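Local coordinates for putative O-methyltransferase (Klebsiella pneumoniae subsp. pneumoniae, PDB 3TFW), which probably transfers a methyl group from S-adenosylmethionine to an oxygen atom of an acceptor molecule, at residues L57-T62 with I79-E84; S127-G132 with L153-R158; E195-G198 with R202-A205. One frame throughout, in Å; residues are numbered along the deposited sequence.

Contact 1 (L57-T62 with I79-E84); sequences LLVRLT and IWMARE
Glu-84 OE1 takes two donors from the guanidinium of Arg-60: NE of Arg-60 at 2.8 Å, with an N-H...O angle of 148°, and more weakly NH2 of Arg-60 at 3.2 Å. A second weak bond, 3.5 Å but straighter, runs from Arg-60 NH2 to Glu-84 OE2. This salt bridge is skewed, not a flat two-pronged pairing. The guanidinium and carboxylate planes stand 47° apart, and NE approaches OE1 from well above the carboxylate plane. Arg-60 runs extended from CG to NE along its own helix, while Glu-84 folds back at chi2 (-59°) and lifts its carboxylate to the guanidinium edge.

The two segments belong to helices 49-62 and 76-82, joined through strand 66-70, the central parallel strand of the Rossmann-like sheet expected of a class I methyltransferase. Glu-84 lies just past the second helix, where the chain leaves for strand 90-95. Beneath the charged pair the packing is apolar. Val-59 spreads its two methyls over different partners: CG1, anti to the backbone N, presses on Glu-84 CB at 3.6 Å, and CG2 meets Met-81 CB at 3.9 Å. Met-81, a selenomethionine, then carries its selenium away from Val-59. On the dimer side, Trp-223 of the second subunit forms a cation-pi contact with Arg-60, and Thr-204 of that subunit takes a weak hydrogen bond from Arg-60 NH1.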
ATOM      1  N   LEU A  57      -7.169  -3.487   5.206  1.00 15.64           N
ATOM      2  CA  LEU A  57      -7.755  -2.768   4.059  1.00 16.01           C
ATOM      3  C   LEU A  57      -7.596  -3.533   2.749  1.00 15.71           C
ATOM      4  O   LEU A  57      -8.492  -3.524   1.925  1.00 16.01           O
ATOM      5  CB  LEU A  57      -7.232  -1.324   3.945  1.00 16.47           C
ATOM      6  CG  LEU A  57      -7.636  -0.404   5.111  1.00 17.91           C
ATOM      7  CD1 LEU A  57      -7.340   1.053   4.802  1.00 20.76           C
ATOM      8  CD2 LEU A  57      -9.107  -0.577   5.482  1.00 19.76           C
ATOM      9  N   LEU A  58      -6.479  -4.237   2.590  1.00 15.91           N
ATOM     10  CA  LEU A  58      -6.296  -5.126   1.437  1.00 16.08           C
ATOM     11  C   LEU A  58      -7.340  -6.247   1.369  1.00 16.34           C
ATOM     12  O   LEU A  58      -7.808  -6.606   0.280  1.00 16.55           O
ATOM     13  CB  LEU A  58      -4.875  -5.697   1.410  1.00 16.55           C
ATOM     14  CG  LEU A  58      -3.781  -4.645   1.230  1.00 16.79           C
ATOM     15  CD1 LEU A  58      -2.431  -5.320   1.150  1.00 18.65           C
ATOM     16  CD2 LEU A  58      -4.030  -3.800  -0.028  1.00 17.04           C
ATOM     17  N   VAL A  59      -7.727  -6.785   2.522  1.00 16.15           N
ATOM     18  CA  VAL A  59      -8.819  -7.765   2.565  1.00 16.27           C
ATOM     19  C   VAL A  59     -10.125  -7.134   2.062  1.00 16.89           C
ATOM     20  O   VAL A  59     -10.820  -7.716   1.230  1.00 16.73           O
ATOM     21  CB  VAL A  59      -9.009  -8.370   3.986  1.00 16.40           C
ATOM     22  CG1 VAL A  59     -10.146  -9.378   3.995  1.00 15.46           C
ATOM     23  CG2 VAL A  59      -7.713  -9.034   4.454  1.00 16.29           C
ATOM     24  N   ARG A  60     -10.440  -5.938   2.547  1.00 17.17           N
ATOM     25  CA  ARG A  60     -11.633  -5.225   2.084  1.00 18.73           C
ATOM     26  C   ARG A  60     -11.601  -4.919   0.591  1.00 19.25           C
ATOM     27  O   ARG A  60     -12.619  -5.062  -0.087  1.00 19.15           O
ATOM     28  CB  ARG A  60     -11.838  -3.925   2.861  1.00 18.72           C
ATOM     29  CG  ARG A  60     -12.138  -4.137   4.316  1.00 20.01           C
ATOM     30  CD  ARG A  60     -12.615  -2.853   4.941  1.00 21.67           C
ATOM     31  NE  ARG A  60     -12.610  -2.987   6.389  1.00 23.32           N
ATOM     32  CZ  ARG A  60     -13.038  -2.060   7.234  1.00 24.48           C
ATOM     33  NH1 ARG A  60     -13.519  -0.911   6.781  1.00 25.07           N
ATOM     34  NH2 ARG A  60     -12.985  -2.291   8.539  1.00 23.98           N
ATOM     35  N   LEU A  61     -10.437  -4.499   0.093  1.00 20.09           N
ATOM     36  CA  LEU A  61     -10.285  -4.130  -1.321  1.00 21.34           C
ATOM     37  C   LEU A  61     -10.419  -5.330  -2.256  1.00 21.62           C
ATOM     38  O   LEU A  61     -10.985  -5.214  -3.349  1.00 22.50           O
ATOM     39  CB  LEU A  61      -8.945  -3.432  -1.568  1.00 21.55           C
ATOM     40  CG  LEU A  61      -8.784  -1.995  -1.052  1.00 22.31           C
ATOM     41  CD1 LEU A  61      -7.318  -1.619  -1.059  1.00 22.18           C
ATOM     42  CD2 LEU A  61      -9.594  -1.017  -1.909  1.00 22.53           C
ATOM     43  N   THR A  62      -9.893  -6.475  -1.833  1.00 21.38           N
ATOM     44  CA  THR A  62     -10.019  -7.685  -2.622  1.00 21.11           C
ATOM     45  C   THR A  62     -11.370  -8.364  -2.424  1.00 20.86           C
ATOM     46  O   THR A  62     -11.690  -9.304  -3.148  1.00 21.00           O
ATOM     47  CB  THR A  62      -8.893  -8.723  -2.336  1.00 21.24           C
ATOM     48  OG1 THR A  62      -8.811  -8.998  -0.924  1.00 19.79           O
ATOM     49  CG2 THR A  62      -7.550  -8.234  -2.868  1.00 21.23           C
ATOM     50  N   ILE A  79      -4.900 -12.148  12.690  1.00 13.39           N
ATOM     51  CA  ILE A  79      -6.097 -11.554  13.272  1.00 13.97           C
ATOM     52  C   ILE A  79      -6.542 -10.295  12.550  1.00 14.09           C
ATOM     53  O   ILE A  79      -7.736 -10.127  12.309  1.00 14.53           O
ATOM     54  CB  ILE A  79      -5.936 -11.301  14.776  1.00 13.67           C
ATOM     55  CG1 ILE A  79      -5.896 -12.648  15.510  1.00 15.33           C
ATOM     56  CG2 ILE A  79      -7.115 -10.486  15.306  1.00 14.44           C
ATOM     57  CD1 ILE A  79      -5.174 -12.573  16.866  1.00 15.08           C
ATOM     58  N   TRP A  80      -5.590  -9.437  12.179  1.00 14.22           N
ATOM     59  CA  TRP A  80      -5.900  -8.232  11.398  1.00 14.70           C
ATOM     60  C   TRP A  80      -6.652  -8.602  10.124  1.00 14.55           C
ATOM     61  O   TRP A  80      -7.663  -7.977   9.764  1.00 14.26           O
ATOM     62  CB  TRP A  80      -4.614  -7.494  11.035  1.00 15.13           C
ATOM     63  CG  TRP A  80      -4.178  -6.472  12.029  1.00 15.14           C
ATOM     64  CD1 TRP A  80      -3.103  -6.541  12.866  1.00 16.97           C
ATOM     65  CD2 TRP A  80      -4.790  -5.199  12.262  1.00 17.05           C
ATOM     66  NE1 TRP A  80      -3.013  -5.390  13.620  1.00 16.95           N
ATOM     67  CE2 TRP A  80      -4.035  -4.551  13.268  1.00 16.59           C
ATOM     68  CE3 TRP A  80      -5.906  -4.548  11.725  1.00 16.12           C
ATOM     69  CZ2 TRP A  80      -4.351  -3.273  13.738  1.00 17.30           C
ATOM     70  CZ3 TRP A  80      -6.228  -3.269  12.204  1.00 17.94           C
ATOM     71  CH2 TRP A  80      -5.454  -2.657  13.203  1.00 16.60           C
HETATM   72  N   MSE A  81      -6.159  -9.634   9.443  1.00 13.90           N
HETATM   73  CA  MSE A  81      -6.788 -10.061   8.210  1.00 14.46           C
HETATM   74  C   MSE A  81      -8.101 -10.777   8.448  1.00 14.43           C
HETATM   75  O   MSE A  81      -9.104 -10.436   7.809  1.00 15.10           O
HETATM   76  CB  MSE A  81      -5.826 -10.897   7.352  1.00 14.91           C
HETATM   77  CG  MSE A  81      -4.697 -10.035   6.791  1.00 16.60           C
HETATM   78 SE   MSE A  81      -3.560 -11.077   5.613  1.00 26.34          SE
HETATM   79  CE  MSE A  81      -2.608 -12.106   6.993  1.00 18.82           C
ATOM     80  N   ALA A  82      -8.113 -11.727   9.388  1.00 14.25           N
ATOM     81  CA  ALA A  82      -9.286 -12.589   9.599  1.00 14.95           C
ATOM     82  C   ALA A  82     -10.537 -11.833  10.038  1.00 15.71           C
ATOM     83  O   ALA A  82     -11.654 -12.195   9.651  1.00 15.88           O
ATOM     84  CB  ALA A  82      -8.957 -13.720  10.583  1.00 14.97           C
ATOM     85  N   ARG A  83     -10.362 -10.766  10.816  1.00 16.62           N
ATOM     86  CA  ARG A  83     -11.513  -9.938  11.242  1.00 17.92           C
ATOM     87  C   ARG A  83     -12.308  -9.351  10.080  1.00 18.60           C
ATOM     88  O   ARG A  83     -13.500  -9.059  10.222  1.00 18.85           O
ATOM     89  CB  ARG A  83     -11.053  -8.801  12.142  1.00 18.13           C
ATOM     90  CG  ARG A  83     -10.795  -9.219  13.553  1.00 20.14           C
ATOM     91  CD  ARG A  83      -9.950  -8.178  14.223  1.00 24.20           C
ATOM     92  NE  ARG A  83      -9.865  -8.402  15.658  1.00 26.59           N
ATOM     93  CZ  ARG A  83      -9.432  -7.492  16.520  1.00 27.94           C
ATOM     94  NH1 ARG A  83      -9.061  -6.290  16.087  1.00 27.93           N
ATOM     95  NH2 ARG A  83      -9.381  -7.780  17.814  1.00 27.80           N
ATOM     96  N   GLU A  84     -11.655  -9.198   8.929  1.00 18.48           N
ATOM     97  CA  GLU A  84     -12.285  -8.580   7.771  1.00 18.57           C
ATOM     98  C   GLU A  84     -12.989  -9.573   6.855  1.00 19.04           C
ATOM     99  O   GLU A  84     -13.626  -9.171   5.895  1.00 18.63           O
ATOM    100  CB  GLU A  84     -11.267  -7.743   6.979  1.00 18.74           C
ATOM    101  CG  GLU A  84     -10.571  -6.671   7.803  1.00 18.97           C
ATOM    102  CD  GLU A  84     -11.533  -5.667   8.413  1.00 21.15           C
ATOM    103  OE1 GLU A  84     -12.605  -5.420   7.833  1.00 22.77           O
ATOM    104  OE2 GLU A  84     -11.204  -5.115   9.477  1.00 23.61           O
TER

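Contact 2 (S127-G132 with L153-R158); sequences SLESLG and LRWALR
The indole of Trp-155 turns one face to the end of helix 124-129. Leu-128 CB sits over the five-membered ring in a CH-pi contact, 3.9 Å from its centroid and 13° off the ring normal. Farther along the same face, above the six-membered ring, come backbone atoms: Leu-128 O lies 3.7 Å from Trp-155 CZ3, and Glu-129 N is above the rim. Glu-129 CG comes in past the benzene rim, from the same side of the ring, to 3.6 Å from Trp-155 CZ2; its carboxylate plane is turned 56° from the indole. Leu-128 CD1 meets Trp-155 CB at 3.9 Å, and the two side chains run past each other in opposite directions.

A turn farther along its helix, Arg-158 leaves with CG anti to the backbone N (chi1 161°) and bends at chi2. This brings NH2 obliquely to 3.5 Å from Gly-132 O, a long polar contact; Gly-132 O has its hydrogen bond with Tyr-159 OH.

Helix 124-129 lies against the parallel part of the sheet, through Leu-128 on Leu-68, Ile-70 and Leu-94. Helix 149-158 lies between it and helix 185-199, where Leu-153 touches Phe-193.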
ATOM      1  N   SER A 127       2.590 -28.535   3.688  1.00 18.15           N
ATOM      2  CA  SER A 127       1.180 -28.138   3.704  1.00 18.29           C
ATOM      3  C   SER A 127       0.701 -27.680   2.329  1.00 18.74           C
ATOM      4  O   SER A 127      -0.389 -28.068   1.899  1.00 18.69           O
ATOM      5  CB  SER A 127       0.942 -27.056   4.749  1.00 17.75           C
ATOM      6  OG  SER A 127       1.105 -27.598   6.044  1.00 17.68           O
ATOM      7  N   LEU A 128       1.519 -26.877   1.642  1.00 18.79           N
ATOM      8  CA  LEU A 128       1.191 -26.417   0.285  1.00 19.81           C
ATOM      9  C   LEU A 128       1.060 -27.563  -0.715  1.00 21.32           C
ATOM     10  O   LEU A 128       0.157 -27.553  -1.565  1.00 21.12           O
ATOM     11  CB  LEU A 128       2.213 -25.387  -0.209  1.00 19.34           C
ATOM     12  CG  LEU A 128       2.132 -24.051   0.528  1.00 18.36           C
ATOM     13  CD1 LEU A 128       3.384 -23.218   0.290  1.00 17.15           C
ATOM     14  CD2 LEU A 128       0.869 -23.298   0.122  1.00 17.54           C
ATOM     15  N   GLU A 129       1.954 -28.549  -0.597  1.00 22.38           N
ATOM     16  CA  GLU A 129       1.922 -29.751  -1.448  1.00 24.22           C
ATOM     17  C   GLU A 129       0.667 -30.604  -1.234  1.00 25.04           C
ATOM     18  O   GLU A 129       0.280 -31.367  -2.124  1.00 25.60           O
ATOM     19  CB  GLU A 129       3.170 -30.615  -1.210  1.00 24.05           C
ATOM     20  CG  GLU A 129       4.460 -30.006  -1.735  1.00 24.81           C
ATOM     21  CD  GLU A 129       5.700 -30.596  -1.089  1.00 24.93           C
ATOM     22  OE1 GLU A 129       5.568 -31.518  -0.259  1.00 26.28           O
ATOM     23  OE2 GLU A 129       6.810 -30.137  -1.425  1.00 26.62           O
ATOM     24  N   SER A 130       0.037 -30.462  -0.066  1.00 25.95           N
ATOM     25  CA  SER A 130      -1.130 -31.261   0.323  1.00 27.08           C
ATOM     26  C   SER A 130      -2.488 -30.613   0.023  1.00 26.87           C
ATOM     27  O   SER A 130      -3.525 -31.194   0.345  1.00 26.71           O
ATOM     28  CB  SER A 130      -1.078 -31.604   1.818  1.00 27.39           C
ATOM     29  OG  SER A 130       0.143 -32.240   2.157  1.00 30.91           O
ATOM     30  N   LEU A 131      -2.483 -29.426  -0.580  1.00 26.55           N
ATOM     31  CA  LEU A 131      -3.727 -28.689  -0.834  1.00 26.77           C
ATOM     32  C   LEU A 131      -4.639 -29.346  -1.869  1.00 27.10           C
ATOM     33  O   LEU A 131      -5.860 -29.249  -1.766  1.00 27.52           O
ATOM     34  CB  LEU A 131      -3.440 -27.238  -1.241  1.00 26.12           C
ATOM     35  CG  LEU A 131      -2.891 -26.316  -0.147  1.00 26.97           C
ATOM     36  CD1 LEU A 131      -2.536 -24.947  -0.724  1.00 25.54           C
ATOM     37  CD2 LEU A 131      -3.876 -26.187   0.998  1.00 27.26           C
ATOM     38  N   GLY A 132      -4.044 -30.010  -2.856  1.00 27.66           N
ATOM     39  CA  GLY A 132      -4.816 -30.700  -3.895  1.00 28.69           C
ATOM     40  C   GLY A 132      -5.648 -29.724  -4.710  1.00 29.33           C
ATOM     41  O   GLY A 132      -5.182 -28.636  -5.038  1.00 29.94           O
ATOM     42  N   LEU A 153       6.263 -18.487  -3.843  1.00 14.11           N
ATOM     43  CA  LEU A 153       5.678 -17.765  -4.978  1.00 14.79           C
ATOM     44  C   LEU A 153       5.086 -18.710  -6.030  1.00 14.96           C
ATOM     45  O   LEU A 153       4.012 -18.448  -6.584  1.00 14.06           O
ATOM     46  CB  LEU A 153       6.702 -16.813  -5.622  1.00 14.61           C
ATOM     47  CG  LEU A 153       6.184 -15.833  -6.699  1.00 15.89           C
ATOM     48  CD1 LEU A 153       4.920 -15.057  -6.267  1.00 15.07           C
ATOM     49  CD2 LEU A 153       7.282 -14.852  -7.088  1.00 16.79           C
ATOM     50  N   ARG A 154       5.794 -19.804  -6.307  1.00 15.20           N
ATOM     51  CA  ARG A 154       5.305 -20.806  -7.259  1.00 15.51           C
ATOM     52  C   ARG A 154       3.959 -21.387  -6.813  1.00 14.83           C
ATOM     53  O   ARG A 154       3.015 -21.441  -7.604  1.00 14.58           O
ATOM     54  CB  ARG A 154       6.345 -21.912  -7.472  1.00 15.87           C
ATOM     55  CG  ARG A 154       5.852 -23.051  -8.370  1.00 18.32           C
ATOM     56  CD  ARG A 154       6.947 -24.085  -8.637  1.00 20.59           C
ATOM     57  NE  ARG A 154       7.228 -24.902  -7.463  1.00 20.19           N
ATOM     58  CZ  ARG A 154       8.304 -24.746  -6.703  1.00 20.58           C
ATOM     59  NH1 ARG A 154       9.199 -23.813  -7.007  1.00 21.76           N
ATOM     60  NH2 ARG A 154       8.492 -25.515  -5.646  1.00 21.45           N
ATOM     61  N   TRP A 155       3.873 -21.789  -5.545  1.00 14.37           N
ATOM     62  CA  TRP A 155       2.616 -22.288  -4.965  1.00 14.09           C
ATOM     63  C   TRP A 155       1.527 -21.212  -4.910  1.00 13.74           C
ATOM     64  O   TRP A 155       0.347 -21.498  -5.155  1.00 13.95           O
ATOM     65  CB  TRP A 155       2.869 -22.888  -3.574  1.00 13.87           C
ATOM     66  CG  TRP A 155       3.467 -24.245  -3.653  1.00 15.31           C
ATOM     67  CD1 TRP A 155       4.734 -24.616  -3.282  1.00 15.34           C
ATOM     68  CD2 TRP A 155       2.832 -25.424  -4.153  1.00 16.08           C
ATOM     69  NE1 TRP A 155       4.919 -25.961  -3.514  1.00 16.25           N
ATOM     70  CE2 TRP A 155       3.771 -26.482  -4.050  1.00 17.55           C
ATOM     71  CE3 TRP A 155       1.559 -25.694  -4.669  1.00 17.62           C
ATOM     72  CZ2 TRP A 155       3.475 -27.793  -4.450  1.00 18.53           C
ATOM     73  CZ3 TRP A 155       1.261 -26.999  -5.071  1.00 17.90           C
ATOM     74  CH2 TRP A 155       2.220 -28.035  -4.955  1.00 19.04           C
ATOM     75  N   ALA A 156       1.920 -19.974  -4.605  1.00 13.29           N
ATOM     76  CA  ALA A 156       0.976 -18.840  -4.590  1.00 13.42           C
ATOM     77  C   ALA A 156       0.336 -18.704  -5.970  1.00 13.81           C
ATOM     78  O   ALA A 156      -0.881 -18.555  -6.088  1.00 13.83           O
ATOM     79  CB  ALA A 156       1.689 -17.507  -4.196  1.00 12.76           C
ATOM     80  N   LEU A 157       1.159 -18.803  -7.011  1.00 14.38           N
ATOM     81  CA  LEU A 157       0.663 -18.654  -8.379  1.00 15.48           C
ATOM     82  C   LEU A 157      -0.274 -19.795  -8.754  1.00 15.46           C
ATOM     83  O   LEU A 157      -1.291 -19.580  -9.413  1.00 15.53           O
ATOM     84  CB  LEU A 157       1.820 -18.522  -9.374  1.00 15.53           C
ATOM     85  CG  LEU A 157       2.392 -17.112  -9.511  1.00 17.75           C
ATOM     86  CD1 LEU A 157       3.830 -17.155 -10.066  1.00 18.97           C
ATOM     87  CD2 LEU A 157       1.490 -16.203 -10.360  1.00 17.44           C
ATOM     88  N   ARG A 158       0.072 -21.000  -8.317  1.00 15.80           N
ATOM     89  CA  ARG A 158      -0.761 -22.168  -8.543  1.00 16.22           C
ATOM     90  C   ARG A 158      -2.152 -21.981  -7.937  1.00 15.75           C
ATOM     91  O   ARG A 158      -3.146 -22.351  -8.555  1.00 15.91           O
ATOM     92  CB  ARG A 158      -0.079 -23.425  -8.001  1.00 16.65           C
ATOM     93  CG  ARG A 158      -1.002 -24.639  -7.766  1.00 20.89           C
ATOM     94  CD  ARG A 158      -1.540 -25.242  -9.074  1.00 26.88           C
ATOM     95  NE  ARG A 158      -2.365 -26.429  -8.818  1.00 29.74           N
ATOM     96  CZ  ARG A 158      -3.663 -26.409  -8.506  1.00 30.72           C
ATOM     97  NH1 ARG A 158      -4.322 -25.259  -8.398  1.00 31.34           N
ATOM     98  NH2 ARG A 158      -4.304 -27.552  -8.286  1.00 30.50           N
TER

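Contact 3 (E195-G198 with R202-A205); sequences EMMG and RLTA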
ATOM      1  N   GLU A 195      13.183 -11.414  -8.541  1.00 23.94           N
ATOM      2  CA  GLU A 195      13.506 -11.641  -9.948  1.00 25.07           C
ATOM      3  C   GLU A 195      12.490 -12.543 -10.662  1.00 25.00           C
ATOM      4  O   GLU A 195      12.106 -12.261 -11.794  1.00 24.78           O
ATOM      5  CB  GLU A 195      14.937 -12.162 -10.087  1.00 25.85           C
ATOM      6  CG  GLU A 195      15.958 -11.024  -9.910  1.00 28.98           C
ATOM      7  CD  GLU A 195      17.361 -11.496  -9.573  1.00 33.26           C
ATOM      8  OE1 GLU A 195      17.638 -12.718  -9.657  1.00 36.33           O
ATOM      9  OE2 GLU A 195      18.189 -10.628  -9.212  1.00 34.00           O
HETATM   10  N   MSE A 196      12.053 -13.606  -9.986  1.00 25.07           N
HETATM   11  CA  MSE A 196      11.001 -14.492 -10.480  1.00 25.37           C
HETATM   12  C   MSE A 196       9.727 -13.682 -10.720  1.00 24.17           C
HETATM   13  O   MSE A 196       9.076 -13.817 -11.761  1.00 23.74           O
HETATM   14  CB  MSE A 196      10.745 -15.602  -9.449  1.00 26.25           C
HETATM   15  CG  MSE A 196       9.713 -16.639  -9.842  1.00 30.84           C
HETATM   16 SE   MSE A 196       9.350 -17.939  -8.396  1.00 43.66          SE
HETATM   17  CE  MSE A 196       7.670 -18.629  -9.092  1.00 38.91           C
HETATM   18  N   MSE A 197       9.386 -12.843  -9.750  1.00 22.96           N
HETATM   19  CA  MSE A 197       8.193 -12.007  -9.821  1.00 22.95           C
HETATM   20  C   MSE A 197       8.246 -11.051 -11.016  1.00 22.50           C
HETATM   21  O   MSE A 197       7.280 -10.929 -11.769  1.00 21.79           O
HETATM   22  CB  MSE A 197       8.035 -11.230  -8.517  1.00 22.90           C
HETATM   23  CG  MSE A 197       6.840 -10.285  -8.440  1.00 23.81           C
HETATM   24 SE   MSE A 197       6.613  -9.634  -6.590  1.00 29.57          SE
HETATM   25  CE  MSE A 197       6.379 -11.388  -5.789  1.00 28.24           C
ATOM     26  N   GLY A 198       9.388 -10.394 -11.193  1.00 22.73           N
ATOM     27  CA  GLY A 198       9.568  -9.449 -12.297  1.00 22.82           C
ATOM     28  C   GLY A 198       9.505 -10.069 -13.683  1.00 23.16           C
ATOM     29  O   GLY A 198       9.112  -9.401 -14.648  1.00 23.50           O
ATOM     30  N   ARG A 202       2.288 -13.251 -15.720  1.00 19.47           N
ATOM     31  CA  ARG A 202       1.038 -13.375 -14.974  1.00 19.02           C
ATOM     32  C   ARG A 202       0.975 -12.431 -13.756  1.00 17.71           C
ATOM     33  O   ARG A 202      -0.041 -12.380 -13.077  1.00 17.32           O
ATOM     34  CB  ARG A 202       0.831 -14.821 -14.518  1.00 19.27           C
ATOM     35  CG  ARG A 202       0.473 -15.793 -15.653  1.00 22.40           C
ATOM     36  CD  ARG A 202       0.582 -17.229 -15.183  1.00 25.93           C
ATOM     37  NE  ARG A 202      -0.386 -17.543 -14.132  1.00 28.48           N
ATOM     38  CZ  ARG A 202      -0.243 -18.536 -13.259  1.00 29.70           C
ATOM     39  NH1 ARG A 202       0.829 -19.311 -13.302  1.00 31.45           N
ATOM     40  NH2 ARG A 202      -1.171 -18.752 -12.341  1.00 30.83           N
ATOM     41  N   LEU A 203       2.061 -11.707 -13.482  1.00 16.20           N
ATOM     42  CA  LEU A 203       2.093 -10.743 -12.376  1.00 15.11           C
ATOM     43  C   LEU A 203       2.368  -9.302 -12.820  1.00 15.36           C
ATOM     44  O   LEU A 203       3.190  -9.062 -13.710  1.00 14.69           O
ATOM     45  CB  LEU A 203       3.130 -11.163 -11.327  1.00 14.93           C
ATOM     46  CG  LEU A 203       2.891 -12.487 -10.594  1.00 14.09           C
ATOM     47  CD1 LEU A 203       4.105 -12.851  -9.748  1.00 15.01           C
ATOM     48  CD2 LEU A 203       1.633 -12.432  -9.724  1.00 13.61           C
ATOM     49  N   THR A 204       1.663  -8.358 -12.196  1.00 13.96           N
ATOM     50  CA  THR A 204       2.005  -6.941 -12.269  1.00 13.77           C
ATOM     51  C   THR A 204       2.379  -6.518 -10.847  1.00 13.48           C
ATOM     52  O   THR A 204       1.535  -6.513  -9.941  1.00 12.51           O
ATOM     53  CB  THR A 204       0.824  -6.098 -12.796  1.00 14.23           C
ATOM     54  OG1 THR A 204       0.505  -6.514 -14.133  1.00 13.40           O
ATOM     55  CG2 THR A 204       1.168  -4.590 -12.815  1.00 15.07           C
ATOM     56  N   ALA A 205       3.643  -6.164 -10.654  1.00 13.92           N
ATOM     57  CA  ALA A 205       4.172  -6.016  -9.304  1.00 13.71           C
ATOM     58  C   ALA A 205       4.866  -4.681  -9.058  1.00 14.33           C
ATOM     59  O   ALA A 205       5.358  -4.034  -9.982  1.00 14.28           O
ATOM     60  CB  ALA A 205       5.121  -7.165  -9.014  1.00 13.76           C
TER
HETATM   61  O   HOH W   1       6.005  -9.182 -13.639  1.00 15.43           O
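Helix 185-199 gives way to strand 203-211 through a short connection, and the two backbones come nearest at Met-197 and Leu-203, whose CA atoms are 6.7 Å apart. The helix thus leads into an edge strand of the class I methyltransferase fold: strand 203-211 is the outermost on this side of the sheet and pairs with 217-224, the one reversed strand, in the order 3-2-1-4-5-7-6.

Met-197, a selenomethionine, carries the helix side of the packing. With CG anti to the backbone N (chi1 179°), CG meets Ala-205 CB at 3.6 Å and Leu-203 CD1 at 4.0 Å. The extended chi2 then carries SE along to 3.8 Å from Ala-205 CB. Leu-203 and Ala-205 alternate with Thr-204 along the strand and both direct CB at the helix, and Leu-203 crosses the selenomethionine at about a right angle. All three touching residues are buried.

Leu-23 of the second subunit packs on both Met-197 and Ala-205. Thr-204, on the reverse side of the strand, is hydrogen-bonded through its hydroxyl to Asn-225 of its own chain, and it meets Gln-53 of the second subunit.

At the closest backbone approach, a water molecule bridges the two segments, 2.9 Å from Met-197 O and 2.8 Å from Leu-203 O.

Contacts 2 and 3 touch directly, although their centres are 17 Å apart: helix 149-158 of contact 2 meets both segments of contact 3. Leu-157 O lies 3.0 Å from Arg-202 NH2, a probable weak hydrogen bond, and Leu-157 CD2 packs on Leu-203 CD2 at 3.8 Å. Leu-153 CD2 meets Met-197 CE, also at 3.8 Å. Contact 1 stands apart within the chain, with nearest atoms about 13 Å from contact 2 and about 12 Å from contact 3. Across the dimer interface, contact 1 of one subunit meets contact 3 of the other, joined by the bond between Arg-60 and Thr-204. All three lie within the class I methyltransferase fold, and no ligand is part of any of them.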